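Local coordinates for protein dihydrodipicolinate synthase (Oceanobacillus iheyensis HTE831, PDB 3D0C) that probably catalyses the condensation of pyruvate with aspartate semialdehyde, through a Schiff base, to 4-hydroxy-tetrahydrodipicolinate, a step of lysine biosynthesis, at residues Q178-V183 against Y204-V209; L149-I154 against I173-Q178; E156-D161 against K185-A190. The protein carries 1 engineered substitution. One frame throughout, in Å; residues are numbered along the deposited sequence.

Contact 1 (Q178-V183 against Y204-V209); sequences QVMRAV and YHAGAV. Engineered in segment 178-183: Met180 (natural residue Ile).
Gly207 N donates to Tyr204 O at 3.0 Å, and the turn that this bond closes is the one against which Met180 packs. Met180 is an engineered residue, isoleucine in the natural sequence, and is built as selenomethionine. No hydrogen bond crosses between the two segments; the contact is made by the end of this one side chain. Its CG lies beside the backbone N and its chain bends at the last torsion (chi3 -69°), which turns the methyl CE onto the end of helix 196-206. CE sits 3.1 Å from Ala206 O, a tight approach for a methyl group, and 3.4 Å from Ala206 CB. SE rests a step further along the backbone, 3.4 Å from Ala208 N. The terminal pair SE-CE therefore follows the chain from Ala206 to Ala208 and does not simply point into it. The backbone of Gly207 (phi 135°) by itself calls for glycine, because a beta carbon would collide with the carbonyl O before it; it would also stand 3.3 Å from CE of the engineered Met180. Phe191 of strand 190-193 touches Met180 as well, while Ala206 leans on Val176 and Thr177 of helix 173-182. Gly207 closes helix 196-206 as a Schellman motif, its phi positive and its turn tied by two backward hydrogen bonds, here ending one outer helix of a TIM barrel beside its neighbour, helix 173-182.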
# COMPACT_ATOMS: atom_id res chain seq x y z
N GLN A 178 25.99 -3.34 -4.90
CA GLN A 178 26.11 -2.55 -6.12
C GLN A 178 25.72 -1.08 -5.94
O GLN A 178 26.52 -0.18 -6.22
CB GLN A 178 25.26 -3.15 -7.23
CG GLN A 178 25.74 -4.50 -7.73
CD GLN A 178 24.65 -5.22 -8.50
OE1 GLN A 178 23.75 -4.59 -9.06
NE2 GLN A 178 24.73 -6.55 -8.54
N VAL A 179 24.51 -0.83 -5.46
CA VAL A 179 24.06 0.55 -5.29
C VAL A 179 24.98 1.36 -4.37
O VAL A 179 25.28 2.52 -4.65
CB VAL A 179 22.59 0.62 -4.78
CG1 VAL A 179 22.49 0.17 -3.34
CG2 VAL A 179 22.05 2.02 -4.95
N MSE A 180 25.46 0.75 -3.29
CA MSE A 180 26.35 1.47 -2.37
C MSE A 180 27.72 1.81 -2.96
O MSE A 180 28.35 2.80 -2.56
CB MSE A 180 26.52 0.68 -1.07
CG MSE A 180 25.22 0.58 -0.29
SE MSE A 180 25.47 -0.02 1.52
CE MSE A 180 25.99 -1.84 1.11
N ARG A 181 28.18 1.00 -3.90
CA ARG A 181 29.47 1.27 -4.52
C ARG A 181 29.27 2.31 -5.61
O ARG A 181 30.20 3.04 -5.98
CB ARG A 181 30.07 -0.00 -5.12
CG ARG A 181 30.50 -1.04 -4.09
CD ARG A 181 31.05 -2.29 -4.74
NE ARG A 181 32.21 -2.03 -5.60
CZ ARG A 181 33.38 -1.58 -5.16
NH1 ARG A 181 33.56 -1.34 -3.86
NH2 ARG A 181 34.37 -1.36 -6.01
N ALA A 182 28.04 2.40 -6.11
CA ALA A 182 27.71 3.33 -7.19
C ALA A 182 27.56 4.78 -6.74
O ALA A 182 27.89 5.70 -7.48
CB ALA A 182 26.45 2.87 -7.89
N VAL A 183 27.05 4.97 -5.52
CA VAL A 183 26.84 6.32 -5.00
C VAL A 183 28.11 6.87 -4.36
O VAL A 183 28.64 6.30 -3.41
CB VAL A 183 25.72 6.33 -3.94
CG1 VAL A 183 25.47 7.75 -3.44
CG2 VAL A 183 24.45 5.75 -4.54
N TYR A 204 26.04 -4.71 6.60
CA TYR A 204 27.22 -4.02 7.12
C TYR A 204 28.47 -4.43 6.38
O TYR A 204 29.30 -3.59 6.03
CB TYR A 204 27.40 -4.31 8.61
CG TYR A 204 26.91 -3.20 9.50
CD1 TYR A 204 25.55 -2.91 9.61
CD2 TYR A 204 27.81 -2.40 10.21
CE1 TYR A 204 25.09 -1.87 10.41
CE2 TYR A 204 27.37 -1.35 11.01
CZ TYR A 204 26.00 -1.09 11.11
OH TYR A 204 25.54 -0.07 11.89
N HIS A 205 28.61 -5.73 6.14
CA HIS A 205 29.76 -6.22 5.41
C HIS A 205 29.76 -5.59 4.02
O HIS A 205 30.82 -5.37 3.43
CB HIS A 205 29.73 -7.74 5.29
CG HIS A 205 30.80 -8.30 4.41
ND1 HIS A 205 32.14 -8.21 4.71
CD2 HIS A 205 30.73 -8.91 3.20
CE1 HIS A 205 32.85 -8.74 3.74
NE2 HIS A 205 32.02 -9.17 2.80
N ALA A 206 28.57 -5.29 3.51
CA ALA A 206 28.42 -4.70 2.18
C ALA A 206 28.70 -3.19 2.17
O ALA A 206 29.00 -2.62 1.12
CB ALA A 206 27.02 -4.99 1.62
N GLY A 207 28.61 -2.55 3.33
CA GLY A 207 28.88 -1.12 3.39
C GLY A 207 27.88 -0.29 4.19
O GLY A 207 28.13 0.89 4.45
N ALA A 208 26.76 -0.88 4.59
CA ALA A 208 25.76 -0.14 5.36
C ALA A 208 26.40 0.39 6.64
O ALA A 208 27.36 -0.19 7.15
CB ALA A 208 24.56 -1.04 5.68
N VAL A 209 25.87 1.49 7.17
CA VAL A 209 26.41 2.11 8.37
C VAL A 209 25.45 2.15 9.55
O VAL A 209 25.76 2.71 10.60
CB VAL A 209 26.86 3.56 8.08
CG1 VAL A 209 27.86 3.57 6.93
CG2 VAL A 209 25.64 4.42 7.74

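Contact 2 (L149-I154 against I173-Q178); sequences LSDDVI and IQRVTQ
Arg175 and Asp151 bury the most surface here, and the arginine grips the carboxylate side-on through two nitrogens. NE donates to Asp151 OD2 at 2.9 Å, on the syn side though out of the carboxylate plane, and NH2 donates to Asp151 OD1 at 2.9 Å, coming from above that plane. The two flat groups are turned 66° apart, so this bidentate salt bridge is far from coplanar, although OD1 itself lies in the guanidinium plane. A bend in the arginine chain (chi3 64°) presents the NE side to the acid. NH2 has a second acceptor, Leu149 O at 2.7 Å, reached nearly along the C=O axis, while NH1 binds Ala147 O. Tyr168 OH is also hydrogen-bonded to Asp151 OD1, so the acid is tied to strand 163-168 as well. A water lies 2.6 Å from Asp151 OD2 and 3.0 Å from Gln178 OE1, on the way from the carboxylate to the next turn of helix 173-182. A leucine in place of Arg175 would probably leave the Asp151 carboxylate without its countercharge and take from Leu149 O and Ala147 O the donors the guanidinium supplies. With one cation bonded to both carboxylate oxygens and to two backbone carbonyls, the chemistry implies that Asp151 is probably ionised and that the chain leading into helix 152-157 is fixed in position against helix 173-182.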
# COMPACT_ATOMS: atom_id res chain seq x y z
N LEU A 149 11.56 -1.92 -8.67
CA LEU A 149 12.08 -0.62 -9.07
C LEU A 149 13.59 -0.74 -9.16
O LEU A 149 14.22 -1.47 -8.39
CB LEU A 149 11.71 0.46 -8.06
CG LEU A 149 10.22 0.79 -7.98
CD1 LEU A 149 10.00 1.92 -6.97
CD2 LEU A 149 9.72 1.19 -9.37
N SER A 150 14.18 -0.01 -10.10
CA SER A 150 15.61 -0.05 -10.29
C SER A 150 16.37 0.78 -9.26
O SER A 150 15.91 1.84 -8.82
CB SER A 150 15.95 0.45 -11.69
OG SER A 150 17.35 0.59 -11.87
N ASP A 151 17.54 0.29 -8.88
CA ASP A 151 18.37 1.02 -7.95
C ASP A 151 18.80 2.35 -8.57
O ASP A 151 19.28 3.24 -7.87
CB ASP A 151 19.60 0.19 -7.56
CG ASP A 151 19.24 -1.04 -6.76
OD1 ASP A 151 18.38 -0.90 -5.85
OD2 ASP A 151 19.79 -2.13 -7.02
N ASP A 152 18.61 2.50 -9.88
CA ASP A 152 18.97 3.76 -10.53
C ASP A 152 18.08 4.91 -10.04
O ASP A 152 18.41 6.07 -10.24
CB ASP A 152 18.86 3.64 -12.05
CG ASP A 152 19.91 2.72 -12.65
OD1 ASP A 152 21.00 2.55 -12.07
OD2 ASP A 152 19.63 2.18 -13.74
N VAL A 153 16.95 4.58 -9.43
CA VAL A 153 16.05 5.60 -8.89
C VAL A 153 16.83 6.30 -7.77
O VAL A 153 16.83 7.53 -7.65
CB VAL A 153 14.78 4.98 -8.26
CG1 VAL A 153 14.00 6.04 -7.46
CG2 VAL A 153 13.90 4.39 -9.36
N ILE A 154 17.50 5.48 -6.96
CA ILE A 154 18.31 5.97 -5.86
C ILE A 154 19.50 6.77 -6.41
O ILE A 154 19.78 7.88 -5.96
CB ILE A 154 18.86 4.79 -5.00
CG1 ILE A 154 17.71 4.12 -4.24
CG2 ILE A 154 19.92 5.29 -4.04
CD1 ILE A 154 18.11 2.82 -3.55
N ILE A 173 21.51 -9.04 -1.38
CA ILE A 173 22.85 -8.61 -1.05
C ILE A 173 23.68 -8.19 -2.25
O ILE A 173 24.59 -7.37 -2.10
CB ILE A 173 23.60 -9.70 -0.22
CG1 ILE A 173 24.70 -9.04 0.60
CG2 ILE A 173 24.18 -10.78 -1.13
CD1 ILE A 173 24.17 -8.20 1.72
N GLN A 174 23.38 -8.72 -3.43
CA GLN A 174 24.12 -8.31 -4.63
C GLN A 174 23.75 -6.85 -4.94
O GLN A 174 24.61 -6.01 -5.18
CB GLN A 174 23.75 -9.18 -5.83
CG GLN A 174 24.07 -10.67 -5.70
CD GLN A 174 25.56 -10.98 -5.71
OE1 GLN A 174 26.37 -10.21 -6.24
NE2 GLN A 174 25.93 -12.11 -5.12
N ARG A 175 22.45 -6.56 -4.94
CA ARG A 175 21.96 -5.22 -5.23
C ARG A 175 22.40 -4.18 -4.21
O ARG A 175 22.76 -3.06 -4.57
CB ARG A 175 20.42 -5.19 -5.30
CG ARG A 175 19.87 -5.73 -6.61
CD ARG A 175 18.35 -5.60 -6.69
NE ARG A 175 17.88 -4.22 -6.69
CZ ARG A 175 16.64 -3.86 -7.01
NH1 ARG A 175 15.75 -4.78 -7.36
NH2 ARG A 175 16.28 -2.58 -6.97
N VAL A 176 22.37 -4.54 -2.92
CA VAL A 176 22.76 -3.58 -1.91
C VAL A 176 24.22 -3.21 -2.06
O VAL A 176 24.59 -2.05 -1.89
CB VAL A 176 22.51 -4.10 -0.47
CG1 VAL A 176 23.37 -5.30 -0.16
CG2 VAL A 176 22.78 -2.98 0.52
N THR A 177 25.05 -4.19 -2.40
CA THR A 177 26.48 -3.93 -2.59
C THR A 177 26.68 -3.04 -3.81
O THR A 177 27.46 -2.09 -3.77
CB THR A 177 27.25 -5.25 -2.77
OG1 THR A 177 27.04 -6.09 -1.63
CG2 THR A 177 28.75 -4.99 -2.93
N GLN A 178 25.99 -3.34 -4.90
CA GLN A 178 26.11 -2.55 -6.12
C GLN A 178 25.72 -1.08 -5.94
O GLN A 178 26.52 -0.18 -6.22
CB GLN A 178 25.26 -3.15 -7.23
CG GLN A 178 25.74 -4.50 -7.73
CD GLN A 178 24.65 -5.22 -8.50
OE1 GLN A 178 23.75 -4.59 -9.06
NE2 GLN A 178 24.73 -6.55 -8.54
O HOH W 1 22.25 -2.37 -7.68

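Contact 3 (E156-D161 against K185-A190); sequences ELAPLD and KSSNVA
Ser187 and Val189 both set out from the backbone toward the turn that holds Ala158, whereas the beta carbon of Pro159 is directed away. Both side chains reach the Ala158 carbonyl oxygen, from directions about 70° apart. Ser187 CB stands 3.7 Å from Ala158 O, and Val189 CG2 approaches the same oxygen to 3.6 Å. These are van der Waals contacts, since no hydrogen bond joins the two segments directly. Val189 has CG1 anti to the backbone N (chi1 178°), which leaves CG2 as the branch that touches; besides the carbonyl it meets the Ala158 methyl, at 4.0 Å between CG2 and CB. The Ser187 hydroxyl lies beside its own backbone N (chi1 -74°), bringing OG alongside the start of the proline, 4.0 Å from Pro159 CA. The backbones are closest at this point, with 5.1 Å between the CA atoms of Pro159 and Ser187. Both segments are connections on one end of the TIM barrel. Segment 156-161 leads from helix 152-157 toward strand 163-168. Segment 185-190 runs from helix 173-182 into strand 190-193, where Ala190 makes backbone bonds with Val164 and Ile166. Their shapes are set locally. Leu160 N bonds to Leu157 O across a type I turn, and the short 3-10 segment 185-187 is followed by Asn188 with positive phi, its N bonded to Lys185 O. Val183 also touches Ala158, and Val189 rests on Ile166. On the polar side a water bridges the segments, donating to Asp161 OD1 at 2.9 Å and accepting from Asn188 ND2 at 3.0 Å.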
# COMPACT_ATOMS: atom_id res chain seq x y z
N GLU A 156 19.85 8.29 -9.23
CA GLU A 156 19.36 9.53 -9.81
C GLU A 156 19.11 10.62 -8.75
O GLU A 156 19.42 11.79 -8.96
CB GLU A 156 18.05 9.26 -10.55
CG GLU A 156 17.22 10.49 -10.83
CD GLU A 156 17.52 11.08 -12.18
OE1 GLU A 156 18.71 11.35 -12.46
OE2 GLU A 156 16.56 11.28 -12.97
N LEU A 157 18.57 10.22 -7.61
CA LEU A 157 18.25 11.16 -6.54
C LEU A 157 19.36 11.50 -5.54
O LEU A 157 19.33 12.56 -4.92
CB LEU A 157 17.04 10.63 -5.76
CG LEU A 157 15.76 10.42 -6.56
CD1 LEU A 157 14.76 9.64 -5.72
CD2 LEU A 157 15.18 11.76 -6.97
N ALA A 158 20.32 10.59 -5.39
CA ALA A 158 21.41 10.77 -4.44
C ALA A 158 22.05 12.17 -4.38
O ALA A 158 22.34 12.67 -3.30
CB ALA A 158 22.49 9.73 -4.69
N PRO A 159 22.27 12.80 -5.54
CA PRO A 159 22.87 14.14 -5.60
C PRO A 159 22.13 15.24 -4.85
O PRO A 159 22.72 16.28 -4.52
CB PRO A 159 22.94 14.42 -7.10
CG PRO A 159 23.18 13.07 -7.67
CD PRO A 159 22.16 12.24 -6.90
N LEU A 160 20.84 15.04 -4.62
CA LEU A 160 20.04 16.04 -3.92
C LEU A 160 20.54 16.23 -2.50
O LEU A 160 20.58 15.28 -1.72
CB LEU A 160 18.56 15.62 -3.87
CG LEU A 160 17.84 15.46 -5.21
CD1 LEU A 160 16.41 14.99 -4.97
CD2 LEU A 160 17.85 16.78 -5.96
N ASP A 161 20.90 17.46 -2.16
CA ASP A 161 21.39 17.76 -0.82
C ASP A 161 20.44 17.26 0.28
O ASP A 161 20.89 16.69 1.28
CB ASP A 161 21.60 19.26 -0.66
CG ASP A 161 22.93 19.72 -1.20
OD1 ASP A 161 23.96 19.19 -0.74
OD2 ASP A 161 22.96 20.61 -2.09
N LYS A 185 30.70 9.22 -2.17
CA LYS A 185 30.59 9.73 -0.81
C LYS A 185 30.17 11.20 -0.81
O LYS A 185 29.49 11.65 0.11
CB LYS A 185 31.93 9.57 -0.07
CG LYS A 185 32.88 10.76 -0.19
CD LYS A 185 34.11 10.58 0.71
CE LYS A 185 34.91 11.87 0.81
NZ LYS A 185 34.10 12.98 1.41
N SER A 186 30.57 11.93 -1.85
CA SER A 186 30.25 13.35 -1.95
C SER A 186 28.75 13.62 -1.94
O SER A 186 28.32 14.73 -1.61
CB SER A 186 30.86 13.95 -3.22
OG SER A 186 30.28 13.42 -4.40
N SER A 187 27.96 12.61 -2.28
CA SER A 187 26.51 12.77 -2.30
C SER A 187 25.91 12.75 -0.90
O SER A 187 24.72 13.04 -0.71
CB SER A 187 25.86 11.69 -3.16
OG SER A 187 26.08 11.94 -4.54
N ASN A 188 26.73 12.41 0.08
CA ASN A 188 26.29 12.38 1.47
C ASN A 188 24.97 11.65 1.72
O ASN A 188 24.01 12.23 2.22
CB ASN A 188 26.19 13.80 2.00
CG ASN A 188 27.53 14.51 1.98
OD1 ASN A 188 28.51 13.99 2.51
ND2 ASN A 188 27.57 15.69 1.38
N VAL A 189 24.93 10.38 1.35
CA VAL A 189 23.75 9.56 1.55
C VAL A 189 24.12 8.37 2.42
O VAL A 189 24.95 7.54 2.03
CB VAL A 189 23.20 9.02 0.21
CG1 VAL A 189 21.99 8.14 0.47
CG2 VAL A 189 22.83 10.17 -0.71
N ALA A 190 23.53 8.30 3.61
CA ALA A 190 23.81 7.20 4.52
C ALA A 190 22.93 6.00 4.16
O ALA A 190 21.71 6.13 4.05
CB ALA A 190 23.55 7.63 5.96
O HOH W 2 24.98 16.70 0.26

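How the contacts relate
All three contacts lie on the same side of the chain's centre, in the helices and loops outside the closed eight-stranded barrel. Contact 2 comes first along the chain and ends at Gln178, the residue with which contact 1 opens; their centres are about 9 Å apart. Contact 3 crosses both in sequence, its centre about 14 Å from that of contact 2 and about 13 Å from that of contact 1. Contact 1 joins helix 173-182 to the end of helix 196-206, contact 2 the entry of helix 152-157 to helix 173-182, and contact 3 the two connections that follow helices 152-157 and 173-182. Strand 163-168 nearby carries the predicted Schiff-base residue Lys167.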